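Beta-hexosaminidase (Neisseria gonorrhoeae, PDB 6JTJ) probably cleaves terminal beta-1,4-linked N-acetylglucosamine from peptidoglycan fragments during cell-wall recycling, as a family 3 glycoside hydrolase of the NagZ subfamily. Local coordinates at residues C[123-128]-C[179-183]; C[139-144]-C[191-196]; C[162-168]-C[207-211]; C[213-218]-C[258-262]; C[252-257]-C[287-293]. One frame throughout, in Å; residues are numbered along the deposited sequence.

Interaction 1. Residues C[123-128]-C[179-183]; sequences AMNVLG and NRSFH. With NAG (2-acetamido-2-deoxy-beta-D-glucopyranose), chain I.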
# COMPACT_ATOMS: atom_id res chain seq x y z
N ALA C 123 10.14 -6.67 10.44
CA ALA C 123 9.12 -7.08 9.50
C ALA C 123 8.97 -8.62 9.55
O ALA C 123 9.94 -9.33 9.79
CB ALA C 123 9.50 -6.64 8.10
N MET C 124 7.76 -9.12 9.34
CA MET C 124 7.53 -10.56 9.41
C MET C 124 8.33 -11.38 8.40
O MET C 124 8.64 -12.54 8.66
CB MET C 124 6.05 -10.89 9.27
CG MET C 124 5.19 -10.38 10.41
SD MET C 124 5.66 -11.06 12.02
CE MET C 124 6.76 -9.80 12.64
N ASN C 125 8.71 -10.81 7.27
CA ASN C 125 9.49 -11.58 6.33
C ASN C 125 10.89 -11.94 6.87
O ASN C 125 11.51 -12.87 6.37
CB ASN C 125 9.61 -10.91 4.96
CG ASN C 125 10.63 -9.82 4.93
OD1 ASN C 125 10.76 -9.02 5.86
ND2 ASN C 125 11.37 -9.76 3.84
N VAL C 126 11.37 -11.17 7.84
CA VAL C 126 12.63 -11.47 8.50
C VAL C 126 12.54 -12.85 9.14
O VAL C 126 13.50 -13.60 9.09
CB VAL C 126 12.98 -10.41 9.55
CG1 VAL C 126 14.18 -10.84 10.37
CG2 VAL C 126 13.29 -9.07 8.86
N LEU C 127 11.37 -13.21 9.67
CA LEU C 127 11.18 -14.52 10.26
C LEU C 127 11.18 -15.61 9.21
O LEU C 127 11.71 -16.69 9.43
CB LEU C 127 9.90 -14.57 11.09
CG LEU C 127 9.93 -13.59 12.27
CD1 LEU C 127 8.54 -13.40 12.85
CD2 LEU C 127 10.91 -14.05 13.34
N GLY C 128 10.63 -15.34 8.04
CA GLY C 128 10.69 -16.27 6.93
C GLY C 128 12.09 -16.43 6.35
O GLY C 128 12.42 -17.48 5.80
N ASN C 179 6.98 -6.94 2.47
CA ASN C 179 7.66 -7.65 3.51
C ASN C 179 6.79 -7.92 4.78
O ASN C 179 7.26 -8.47 5.75
CB ASN C 179 8.99 -6.96 3.80
CG ASN C 179 8.82 -5.67 4.60
OD1 ASN C 179 7.73 -5.33 5.03
ND2 ASN C 179 9.92 -4.96 4.81
N ARG C 180 5.52 -7.55 4.75
CA ARG C 180 4.62 -7.85 5.85
C ARG C 180 4.22 -9.33 5.88
O ARG C 180 3.69 -9.79 6.90
CB ARG C 180 3.38 -7.01 5.78
CG ARG C 180 3.66 -5.51 5.94
CD ARG C 180 2.52 -4.70 5.40
NE ARG C 180 1.33 -4.88 6.21
CZ ARG C 180 0.10 -4.54 5.83
NH1 ARG C 180 -0.09 -4.03 4.62
NH2 ARG C 180 -0.93 -4.72 6.65
N SER C 181 4.44 -10.03 4.78
CA SER C 181 4.17 -11.46 4.70
C SER C 181 5.38 -12.25 5.20
O SER C 181 6.53 -11.88 4.93
CB SER C 181 3.84 -11.85 3.27
OG SER C 181 3.89 -13.23 3.08
N PHE C 182 5.12 -13.33 5.94
CA PHE C 182 6.18 -14.19 6.46
C PHE C 182 7.00 -14.81 5.34
O PHE C 182 8.22 -14.86 5.44
CB PHE C 182 5.61 -15.36 7.27
CG PHE C 182 5.11 -15.00 8.64
CD1 PHE C 182 5.98 -14.71 9.68
CD2 PHE C 182 3.74 -14.97 8.90
CE1 PHE C 182 5.51 -14.40 10.94
CE2 PHE C 182 3.28 -14.67 10.16
CZ PHE C 182 4.16 -14.38 11.18
N HIS C 183 6.34 -15.29 4.30
CA HIS C 183 6.95 -16.23 3.37
C HIS C 183 6.01 -16.51 2.18
O HIS C 183 4.81 -16.25 2.25
CB HIS C 183 7.24 -17.54 4.14
CG HIS C 183 8.34 -18.36 3.56
ND1 HIS C 183 8.13 -19.29 2.56
CD2 HIS C 183 9.66 -18.44 3.87
CE1 HIS C 183 9.28 -19.88 2.27
NE2 HIS C 183 10.22 -19.37 3.04
C1 NAG I . -6.34 -1.89 6.48
C2 NAG I . -5.02 -2.67 6.45
C3 NAG I . -4.97 -3.66 7.60
C4 NAG I . -5.29 -2.98 8.92
C5 NAG I . -6.67 -2.33 8.89
C6 NAG I . -6.91 -1.49 10.14
C7 NAG I . -3.73 -3.50 4.48
C8 NAG I . -2.59 -2.72 4.96
N2 NAG I . -4.83 -3.41 5.23
O1 NAG I . -6.22 -0.67 5.78
O3 NAG I . -3.69 -4.26 7.62
O4 NAG I . -5.21 -3.88 10.00
O5 NAG I . -6.73 -1.46 7.78
O6 NAG I . -6.02 -0.40 10.27
O7 NAG I . -3.65 -4.15 3.42
O HOH W 1 10.36 -14.52 3.91
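A Met-aromatic contact between Met124 and Phe182 pins the start of helix 124-134 to loop 179-183 of the (beta/alpha)8 barrel, the loop that delivers Arg180 to the N-acetylglucosamine. Met124 CB sits over one face of the Phe182 ring, 4.1 Å from its centroid. The bend at chi2 (-60°) then sets the sulfur obliquely to the ring, with Met124 SD 3.5 Å from Phe182 CE1. Leu127 CD1 meets the same ring at its edge, so a pliable thioether and a branched leucine both pack on the aromatic ring. Polar groups fix the two backbones: Asn125 N donates to Asn179 O over 3.1 Å, and a bridging water donates to both Asn125 O and Phe182 O. Beside the direct bond the Asn125 amide passes the Asn179 side chain, its OD1 3.4 Å from Asn179 CB. On the far side of the loop Arg180 is steadied by a salt bridge to Glu107, and its NH2 reaches O3 of the sugar in a weak hydrogen bond. Gly128 suits a place where a side chain would run into the carbonyl of Phe182: its CA lies 3.2 Å from Phe182 O in a CH...O contact.

Interaction 2. Residues C[139-144]-C[191-196]; sequences AETAAG and RLALAL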
# COMPACT_ATOMS: atom_id res chain seq x y z
N ALA C 139 13.41 -20.42 13.42
CA ALA C 139 12.45 -19.41 13.00
C ALA C 139 11.24 -19.36 13.93
O ALA C 139 10.80 -18.28 14.30
CB ALA C 139 12.03 -19.67 11.55
N GLU C 140 10.71 -20.53 14.30
CA GLU C 140 9.57 -20.58 15.22
C GLU C 140 9.94 -19.98 16.55
O GLU C 140 9.15 -19.24 17.15
CB GLU C 140 9.06 -22.01 15.39
CG GLU C 140 8.37 -22.57 14.16
CD GLU C 140 7.73 -23.93 14.41
OE1 GLU C 140 7.81 -24.42 15.56
OE2 GLU C 140 7.13 -24.49 13.46
N THR C 141 11.13 -20.29 17.03
CA THR C 141 11.59 -19.74 18.30
C THR C 141 11.67 -18.23 18.23
O THR C 141 11.27 -17.52 19.16
CB THR C 141 12.99 -20.31 18.64
OG1 THR C 141 12.90 -21.74 18.74
CG2 THR C 141 13.51 -19.75 19.96
N ALA C 142 12.21 -17.74 17.13
CA ALA C 142 12.32 -16.30 16.94
C ALA C 142 10.92 -15.66 16.87
O ALA C 142 10.68 -14.64 17.50
CB ALA C 142 13.11 -16.00 15.68
N ALA C 143 10.02 -16.29 16.12
CA ALA C 143 8.63 -15.81 16.01
C ALA C 143 7.95 -15.71 17.37
O ALA C 143 7.29 -14.72 17.68
CB ALA C 143 7.82 -16.69 15.07
N GLY C 144 8.16 -16.72 18.22
CA GLY C 144 7.59 -16.72 19.58
C GLY C 144 8.07 -15.56 20.42
O GLY C 144 7.29 -14.91 21.14
N ARG C 191 3.03 -22.11 10.03
CA ARG C 191 3.82 -22.46 11.21
C ARG C 191 4.42 -21.24 11.91
O ARG C 191 4.42 -21.17 13.14
CB ARG C 191 4.88 -23.51 10.85
CG ARG C 191 4.24 -24.84 10.35
CD ARG C 191 4.33 -25.93 11.41
NE ARG C 191 3.83 -25.60 12.74
CZ ARG C 191 2.64 -25.92 13.27
NH1 ARG C 191 1.71 -26.54 12.57
NH2 ARG C 191 2.40 -25.60 14.54
N LEU C 192 4.91 -20.26 11.14
CA LEU C 192 5.43 -19.05 11.78
C LEU C 192 4.32 -18.29 12.48
O LEU C 192 4.50 -17.75 13.57
CB LEU C 192 6.15 -18.17 10.76
CG LEU C 192 7.42 -18.82 10.21
CD1 LEU C 192 7.91 -18.12 8.95
CD2 LEU C 192 8.50 -18.81 11.29
N ALA C 193 3.15 -18.26 11.84
CA ALA C 193 2.01 -17.57 12.43
C ALA C 193 1.60 -18.22 13.76
O ALA C 193 1.36 -17.54 14.74
CB ALA C 193 0.84 -17.58 11.44
N LEU C 194 1.51 -19.55 13.77
CA LEU C 194 1.16 -20.28 14.99
C LEU C 194 2.14 -20.04 16.12
O LEU C 194 1.76 -19.84 17.28
CB LEU C 194 1.05 -21.77 14.71
CG LEU C 194 -0.13 -22.21 13.86
CD1 LEU C 194 0.07 -23.64 13.36
CD2 LEU C 194 -1.43 -22.11 14.64
N ALA C 195 3.42 -19.97 15.78
CA ALA C 195 4.46 -19.66 16.77
C ALA C 195 4.35 -18.24 17.26
O ALA C 195 4.54 -17.95 18.47
CB ALA C 195 5.84 -19.90 16.17
N LEU C 196 4.08 -17.31 16.35
CA LEU C 196 3.88 -15.92 16.78
C LEU C 196 2.69 -15.87 17.72
O LEU C 196 2.72 -15.17 18.74
CB LEU C 196 3.64 -15.01 15.57
CG LEU C 196 3.55 -13.51 15.93
CD1 LEU C 196 4.91 -12.84 15.86
CD2 LEU C 196 2.59 -12.80 15.00
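Close helix-helix packing, centred on alanines, joins Ala139, Ala143 and Gly144 to Leu192, Ala195 and Leu196, toward the outside of the protein. The axes of segments 139-144 and 191-196 approach to 7.7 Å and cross at -39°, a short separation made possible by alanines where they meet. Ala143 CB faces Ala195 CB at 3.9 Å, and Ala195 CB also rests 3.5 Å from Glu140 O. Leu192, whose CG lies anti to its carbonyl carbon (chi1 -66°), brings CD2 to within 3.6 Å of Ala139 CB. In the (beta/alpha)8 barrel of this enzyme, helix 186-202 packs through Ala193 and Leu196 on Leu167 and Pro165 of the segment following strand 161-162; helix 136-155 packs against it and also touches helix 124-134. Further along, the two backbones draw together where Gly144 CA comes 3.5 Å from Ala195 O, while Leu196 CD1 reaches the carbonyl of Ala143. At the partly exposed rim the extended Glu140 side chain places OE2 at the edge of the Arg191 guanidinium, forming a long salt bridge of 3.6 Å to Arg191 NE, with the carboxylate and guanidinium planes turned 50° apart.

Interaction 3. Residues C[162-168]-C[207-211]; sequences SFTPVLD and SCGKH. With NAG (2-acetamido-2-deoxy-beta-D-glucopyranose), chain I.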
# COMPACT_ATOMS: atom_id res chain seq x y z
N SER C 162 -3.26 -6.59 19.27
CA SER C 162 -2.68 -6.10 18.02
C SER C 162 -3.28 -6.83 16.83
O SER C 162 -3.52 -8.04 16.89
CB SER C 162 -1.17 -6.30 18.01
OG SER C 162 -0.62 -5.89 16.76
N PHE C 163 -3.56 -6.10 15.76
CA PHE C 163 -4.09 -6.69 14.54
C PHE C 163 -2.95 -7.37 13.76
O PHE C 163 -2.42 -6.81 12.82
CB PHE C 163 -4.84 -5.64 13.68
CG PHE C 163 -6.13 -5.13 14.29
CD1 PHE C 163 -7.06 -6.02 14.81
CD2 PHE C 163 -6.44 -3.78 14.34
CE1 PHE C 163 -8.26 -5.57 15.35
CE2 PHE C 163 -7.65 -3.33 14.88
CZ PHE C 163 -8.56 -4.23 15.38
N THR C 164 -2.62 -8.58 14.18
CA THR C 164 -1.54 -9.35 13.63
C THR C 164 -1.83 -10.80 13.99
O THR C 164 -2.47 -11.07 15.03
CB THR C 164 -0.20 -8.82 14.18
OG1 THR C 164 0.90 -9.29 13.38
CG2 THR C 164 0.01 -9.22 15.64
N PRO C 165 -1.37 -11.76 13.17
CA PRO C 165 -0.48 -11.65 12.03
C PRO C 165 -1.11 -11.59 10.65
O PRO C 165 -2.21 -12.11 10.42
CB PRO C 165 0.30 -12.93 12.11
CG PRO C 165 -0.72 -13.93 12.56
CD PRO C 165 -1.58 -13.18 13.54
N VAL C 166 -0.33 -11.04 9.72
CA VAL C 166 -0.56 -11.19 8.30
C VAL C 166 -0.31 -12.65 7.89
O VAL C 166 0.75 -13.20 8.16
CB VAL C 166 0.38 -10.25 7.52
CG1 VAL C 166 0.31 -10.54 6.02
CG2 VAL C 166 -0.01 -8.81 7.79
N LEU C 167 -1.31 -13.25 7.26
CA LEU C 167 -1.27 -14.62 6.78
C LEU C 167 -1.24 -14.68 5.26
O LEU C 167 -1.25 -15.75 4.65
CB LEU C 167 -2.50 -15.36 7.28
CG LEU C 167 -2.67 -15.44 8.79
CD1 LEU C 167 -3.94 -16.21 9.16
CD2 LEU C 167 -1.47 -16.11 9.44
N ASP C 168 -1.21 -13.51 4.62
CA ASP C 168 -1.08 -13.42 3.18
C ASP C 168 0.24 -14.06 2.74
O ASP C 168 1.25 -13.96 3.44
CB ASP C 168 -1.10 -11.95 2.75
CG ASP C 168 -2.36 -11.22 3.21
OD1 ASP C 168 -3.48 -11.77 3.03
OD2 ASP C 168 -2.23 -10.07 3.70
N SER C 207 -4.89 -13.32 18.59
CA SER C 207 -4.41 -12.97 17.25
C SER C 207 -5.56 -12.58 16.30
O SER C 207 -6.73 -12.92 16.53
CB SER C 207 -3.69 -14.15 16.65
OG SER C 207 -4.62 -15.19 16.39
N CYS C 208 -5.20 -11.84 15.25
CA CYS C 208 -6.13 -11.43 14.21
C CYS C 208 -5.47 -11.64 12.87
O CYS C 208 -4.53 -10.91 12.52
CB CYS C 208 -6.53 -9.96 14.38
SG CYS C 208 -7.61 -9.36 13.07
N GLY C 209 -5.95 -12.65 12.13
CA GLY C 209 -5.37 -12.99 10.86
C GLY C 209 -5.81 -12.03 9.77
O GLY C 209 -6.97 -11.67 9.73
N LYS C 210 -4.89 -11.64 8.90
CA LYS C 210 -5.18 -10.70 7.81
C LYS C 210 -4.53 -11.20 6.53
O LYS C 210 -3.43 -11.75 6.61
CB LYS C 210 -4.56 -9.33 8.13
CG LYS C 210 -4.77 -8.86 9.54
CD LYS C 210 -4.55 -7.35 9.66
CE LYS C 210 -3.09 -6.95 9.59
NZ LYS C 210 -2.88 -5.66 10.34
N HIS C 211 -5.12 -11.01 5.34
CA HIS C 211 -6.42 -10.40 5.10
C HIS C 211 -7.24 -11.45 4.37
O HIS C 211 -6.95 -11.78 3.23
CB HIS C 211 -6.29 -9.14 4.25
CG HIS C 211 -5.34 -8.14 4.83
ND1 HIS C 211 -3.97 -8.28 4.76
CD2 HIS C 211 -5.57 -6.99 5.50
CE1 HIS C 211 -3.39 -7.25 5.34
NE2 HIS C 211 -4.34 -6.45 5.80
C1 NAG I . -6.34 -1.89 6.48
C2 NAG I . -5.02 -2.67 6.45
C3 NAG I . -4.97 -3.66 7.60
C4 NAG I . -5.29 -2.98 8.92
C5 NAG I . -6.67 -2.33 8.89
C6 NAG I . -6.91 -1.49 10.14
C7 NAG I . -3.73 -3.50 4.48
C8 NAG I . -2.59 -2.72 4.96
N2 NAG I . -4.83 -3.41 5.23
O1 NAG I . -6.22 -0.67 5.78
O3 NAG I . -3.69 -4.26 7.62
O4 NAG I . -5.21 -3.88 10.00
O5 NAG I . -6.73 -1.46 7.78
O6 NAG I . -6.02 -0.40 10.27
O7 NAG I . -3.65 -4.15 3.42
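Lys210 and His211, on strand 208-212 of the (beta/alpha)8 barrel, are held by segment 162-168 at the sugar site, where backbone, side-chain and sugar groups are linked by hydrogen bonds. Backbone bonds align the two chains. Cys208 N donates to Thr164 O at 2.8 Å, Lys210 N to Pro165 O, and Lys210 O accepts the N-H of Leu167 at 2.7 Å, with a weak second bond from Asp168 N. Cis peptides precede both Pro165 and His211, and at His211 the chain turns a corner. Lys210 is long enough to reach the pocket: bent at chi3 (-73°), it brings NZ to Phe163 O at 2.8 Å. Lys210 NZ also donates to O4 of the sugar at 3.0 Å and to O3, and forms a salt bridge to Glu107, so protein and ligand oxygens together enclose it. Phe163, centre of an inverse gamma turn, offers that carbonyl while its ring edge packs against Cys208 CB. Asp168 suits its place because one carboxylate can grip the histidine twice. Its OD1, met from above the carboxylate plane, takes His211 N at 2.9 Å and also His215 N. Its OD2 receives His211 ND1 through the syn lone pair at 2.7 Å, with carboxylate and ring only 7° from coplanar, which fixes the rotation of the imidazole. Lys210 CB covers one face of that ring. Thus oriented, His211 NE2 hydrogen-bonds O3 of N-acetylglucosamine at 2.9 Å.

Interaction 4. Residues C[213-218]-C[258-262]; sequences PGHGFV and AHVVY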
# COMPACT_ATOMS: atom_id res chain seq x y z
N PRO C 213 -9.67 -13.71 2.28
CA PRO C 213 -9.08 -15.04 2.23
C PRO C 213 -7.67 -15.10 1.63
O PRO C 213 -7.18 -16.21 1.33
CB PRO C 213 -10.05 -15.77 1.30
CG PRO C 213 -10.41 -14.72 0.30
CD PRO C 213 -10.43 -13.42 1.05
N GLY C 214 -7.00 -13.95 1.51
CA GLY C 214 -5.61 -13.92 1.04
C GLY C 214 -5.36 -12.78 0.08
O GLY C 214 -5.92 -12.74 -1.01
N HIS C 215 -4.52 -11.84 0.50
CA HIS C 215 -4.24 -10.61 -0.25
C HIS C 215 -2.95 -10.72 -1.07
O HIS C 215 -2.56 -9.77 -1.77
CB HIS C 215 -4.10 -9.47 0.77
CG HIS C 215 -4.39 -8.10 0.24
ND1 HIS C 215 -3.76 -7.58 -0.88
CD2 HIS C 215 -5.20 -7.12 0.70
CE1 HIS C 215 -4.20 -6.35 -1.10
NE2 HIS C 215 -5.07 -6.04 -0.16
N GLY C 216 -2.25 -11.83 -0.96
CA GLY C 216 -0.92 -11.93 -1.51
C GLY C 216 -0.77 -11.96 -3.03
O GLY C 216 0.31 -11.69 -3.54
N PHE C 217 -1.81 -12.37 -3.73
CA PHE C 217 -1.68 -12.66 -5.16
C PHE C 217 -1.99 -11.45 -6.04
O PHE C 217 -1.43 -11.32 -7.12
CB PHE C 217 -2.57 -13.85 -5.57
CG PHE C 217 -2.33 -14.33 -6.98
CD1 PHE C 217 -1.29 -15.21 -7.26
CD2 PHE C 217 -3.12 -13.89 -8.03
CE1 PHE C 217 -1.06 -15.68 -8.56
CE2 PHE C 217 -2.90 -14.34 -9.32
CZ PHE C 217 -1.87 -15.25 -9.59
N VAL C 218 -2.88 -10.57 -5.59
CA VAL C 218 -3.20 -9.37 -6.35
C VAL C 218 -2.03 -8.39 -6.33
O VAL C 218 -1.09 -8.53 -5.55
CB VAL C 218 -4.41 -8.62 -5.81
CG1 VAL C 218 -5.63 -9.50 -5.87
CG2 VAL C 218 -4.16 -8.12 -4.38
N ALA C 258 -9.85 -9.09 3.20
CA ALA C 258 -9.19 -8.38 2.11
C ALA C 258 -10.22 -7.53 1.36
O ALA C 258 -11.33 -7.98 1.10
CB ALA C 258 -8.53 -9.36 1.16
N HIS C 259 -9.83 -6.31 1.02
CA HIS C 259 -10.60 -5.47 0.11
C HIS C 259 -10.22 -5.87 -1.31
O HIS C 259 -9.46 -5.18 -2.00
CB HIS C 259 -10.31 -3.99 0.38
CG HIS C 259 -11.24 -3.05 -0.30
ND1 HIS C 259 -12.61 -3.22 -0.36
CD2 HIS C 259 -10.97 -1.90 -0.95
CE1 HIS C 259 -13.14 -2.22 -1.04
NE2 HIS C 259 -12.16 -1.41 -1.41
N VAL C 260 -10.71 -7.03 -1.72
CA VAL C 260 -10.29 -7.66 -2.95
C VAL C 260 -11.49 -8.45 -3.47
O VAL C 260 -12.18 -9.10 -2.68
CB VAL C 260 -9.12 -8.64 -2.70
CG1 VAL C 260 -8.83 -9.49 -3.93
CG2 VAL C 260 -7.86 -7.89 -2.29
N VAL C 261 -11.71 -8.42 -4.78
CA VAL C 261 -12.75 -9.20 -5.42
C VAL C 261 -12.15 -10.46 -6.00
O VAL C 261 -11.09 -10.40 -6.65
CB VAL C 261 -13.46 -8.42 -6.54
CG1 VAL C 261 -14.62 -9.23 -7.10
CG2 VAL C 261 -13.98 -7.10 -6.02
N TYR C 262 -12.81 -11.58 -5.76
CA TYR C 262 -12.39 -12.87 -6.27
C TYR C 262 -13.54 -13.37 -7.17
O TYR C 262 -14.37 -14.16 -6.73
CB TYR C 262 -12.15 -13.85 -5.11
CG TYR C 262 -11.15 -13.34 -4.08
CD1 TYR C 262 -11.53 -12.42 -3.12
CD2 TYR C 262 -9.84 -13.81 -4.05
CE1 TYR C 262 -10.62 -11.96 -2.17
CE2 TYR C 262 -8.93 -13.33 -3.12
CZ TYR C 262 -9.34 -12.41 -2.17
OH TYR C 262 -8.43 -11.96 -1.26
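With CG anti to its carbonyl carbon (chi1 -55°), Tyr262 swings its ring across to Pro213 and Gly214, while His215, with CG anti to its own nitrogen (chi1 -155°), turns its imidazole toward Val260. The contact joins two loops at the C-terminal ends of barrel strands 208-212 and 254-257, the end at which a (beta/alpha)8 enzyme carries its active site. The first loop continues to Asp221 and His223, the latter the probable proton donor/acceptor. Pro213, preceded by a cis peptide, sets CG over one face of the tyrosine, Pro213 CG lying 3.9 Å from the centroid of the Tyr262 ring in a CH-pi contact. Val260 CG1 covers the opposite face, so the phenol is sandwiched between aliphatic groups that suit its apolar faces. Its one polar atom is satisfied by the backbone: Tyr262 OH donates to Gly214 O at 2.6 Å, approaching from well above the carbonyl plane (56° out of it). Gly214 adopts a positive phi, which suits glycine. Val260 divides its two methyls between partners. Val260 CG2 stands almost on the normal of the His215 ring, 4.0 Å from its centroid, and Ala258 CB comes up to CD2 of the same ring. That imidazole also meets the His211 ring edge-to-face, and its nearest side-chain atom is about 4 Å from a bound N-acetylglucosamine. The other methyl, Val260 CG1, closes against Val218 CG1 at 3.7 Å.

Interaction 5. Residues C[252-257]-C[287-293]; sequences MAAVMP and FKGVIFS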
# COMPACT_ATOMS: atom_id res chain seq x y z
N MET C 252 -7.44 -18.62 16.76
CA MET C 252 -7.39 -17.23 16.28
C MET C 252 -8.68 -16.50 16.65
O MET C 252 -9.77 -17.02 16.44
CB MET C 252 -7.19 -17.23 14.77
CG MET C 252 -7.17 -15.86 14.12
SD MET C 252 -6.68 -15.94 12.38
CE MET C 252 -7.95 -16.98 11.69
N ALA C 253 -8.55 -15.29 17.19
CA ALA C 253 -9.71 -14.55 17.74
C ALA C 253 -10.50 -13.75 16.72
O ALA C 253 -11.68 -13.50 16.91
CB ALA C 253 -9.25 -13.62 18.84
N ALA C 254 -9.83 -13.34 15.65
CA ALA C 254 -10.44 -12.45 14.70
C ALA C 254 -9.78 -12.55 13.35
O ALA C 254 -8.67 -13.08 13.20
CB ALA C 254 -10.32 -11.03 15.20
N VAL C 255 -10.46 -11.98 12.38
CA VAL C 255 -10.00 -11.91 11.00
C VAL C 255 -10.34 -10.51 10.46
O VAL C 255 -11.37 -9.94 10.85
CB VAL C 255 -10.69 -13.03 10.23
CG1 VAL C 255 -10.98 -12.65 8.81
CG2 VAL C 255 -9.86 -14.31 10.31
N MET C 256 -9.45 -9.97 9.63
CA MET C 256 -9.73 -8.79 8.84
C MET C 256 -9.81 -9.27 7.39
O MET C 256 -8.95 -10.01 6.93
CB MET C 256 -8.60 -7.74 8.84
CG MET C 256 -8.33 -6.91 10.16
SD MET C 256 -9.42 -5.53 10.51
CE MET C 256 -9.91 -5.04 8.85
N PRO C 257 -10.84 -8.83 6.66
CA PRO C 257 -11.00 -9.29 5.29
C PRO C 257 -10.18 -8.48 4.32
O PRO C 257 -9.86 -7.32 4.59
CB PRO C 257 -12.49 -9.08 5.04
CG PRO C 257 -12.79 -7.84 5.79
CD PRO C 257 -11.90 -7.87 7.02
N PHE C 287 -14.97 -21.11 11.64
CA PHE C 287 -14.44 -20.01 12.44
C PHE C 287 -15.54 -19.41 13.33
O PHE C 287 -16.60 -19.04 12.84
CB PHE C 287 -13.83 -18.94 11.51
CG PHE C 287 -13.30 -17.73 12.22
CD1 PHE C 287 -12.22 -17.84 13.09
CD2 PHE C 287 -13.87 -16.48 12.02
CE1 PHE C 287 -11.71 -16.71 13.73
CE2 PHE C 287 -13.37 -15.36 12.66
CZ PHE C 287 -12.30 -15.47 13.52
N LYS C 288 -15.24 -19.26 14.61
CA LYS C 288 -16.20 -18.71 15.56
C LYS C 288 -15.84 -17.35 16.13
O LYS C 288 -16.55 -16.83 16.98
CB LYS C 288 -16.38 -19.70 16.72
CG LYS C 288 -16.78 -21.10 16.26
CD LYS C 288 -17.54 -21.80 17.35
CE LYS C 288 -17.82 -23.25 17.03
NZ LYS C 288 -18.37 -23.37 15.65
N GLY C 289 -14.74 -16.76 15.67
CA GLY C 289 -14.30 -15.50 16.21
C GLY C 289 -14.91 -14.29 15.54
O GLY C 289 -15.91 -14.38 14.84
N VAL C 290 -14.29 -13.14 15.77
CA VAL C 290 -14.74 -11.87 15.20
C VAL C 290 -14.39 -11.77 13.72
O VAL C 290 -13.25 -12.06 13.31
CB VAL C 290 -14.08 -10.66 15.90
CG1 VAL C 290 -14.28 -9.37 15.12
CG2 VAL C 290 -14.60 -10.54 17.31
N ILE C 291 -15.36 -11.36 12.92
CA ILE C 291 -15.07 -10.89 11.58
C ILE C 291 -15.22 -9.37 11.62
O ILE C 291 -16.34 -8.85 11.79
CB ILE C 291 -16.02 -11.51 10.56
CG1 ILE C 291 -15.86 -13.02 10.56
CG2 ILE C 291 -15.73 -10.96 9.17
CD1 ILE C 291 -16.89 -13.74 9.70
N PHE C 292 -14.10 -8.66 11.51
CA PHE C 292 -14.13 -7.21 11.34
C PHE C 292 -14.50 -6.82 9.92
O PHE C 292 -14.28 -7.58 9.00
CB PHE C 292 -12.78 -6.60 11.64
CG PHE C 292 -12.43 -6.60 13.09
CD1 PHE C 292 -13.13 -5.79 13.98
CD2 PHE C 292 -11.41 -7.39 13.56
CE1 PHE C 292 -12.79 -5.77 15.32
CE2 PHE C 292 -11.08 -7.38 14.90
CZ PHE C 292 -11.77 -6.57 15.78
N SER C 293 -15.06 -5.62 9.73
CA SER C 293 -15.33 -5.09 8.38
C SER C 293 -14.06 -4.43 7.88
O SER C 293 -13.12 -4.26 8.62
CB SER C 293 -16.44 -4.04 8.43
OG SER C 293 -15.95 -2.79 8.88
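Phe292 reaches back along its neighbouring strand to touch Met256, Val255 and Ala254 in turn. Its CB lies 3.7 Å from Met256 SD, the sulfur standing oblique to the ring in a Met-aromatic contact, and its CG is still near both Met256 SD and Val255 O. Its first torsion (chi1 -72°) lays the ring alongside that strand, so Phe292 CD2 comes 3.7 Å from Val255 O, at the ring edge, and CE2 touches Ala254 CB. A small alanine suits the place that the ring tip reaches; Val290 CG1 covers one ring face. The strands run parallel, as is usual for neighbouring strands of a (beta/alpha)8 barrel. Val290 N donates to Ala253 O and Val290 O receives Val255 N, each at 2.9 Å, while Phe292 N bonds Val255 O at 3.1 Å. On the other face of the sheet Val255 CG2 lies over the Phe287 ring, whose edge carbon CE1 is 3.3 Å from Met252 O. Strand 254-257 is flanked by strand 208-212, and strand 290-295 by strand 321-323. Phe292 meets the Phe163 ring edge-to-face on the barrel interior, whereas Val255, Phe287 and Ile291 pack outward on Leu281 of helix 274-284.

How the interactions relate
From the N terminus, segments 123-128, 139-144 and 162-168 pass in order before their partners 179-183, 191-196 and 207-211 return in the same order. Interactions 1, 2 and 3 therefore all cross one another, and none nests. They bind helices 124-134, 136-155 and 186-202 to the loop after strand 161-162 and to strand 208-212. Interaction 4, opening only after all three have closed, joins the loops after strands 208-212 and 254-257. It crosses interaction 5, which pairs strands 254-257 and 290-295. Interaction 3 joins the two groups: its strand 208-212 pairs with 254-257, and its segment 162-168 touches both the loop of interaction 1 and that of interaction 4.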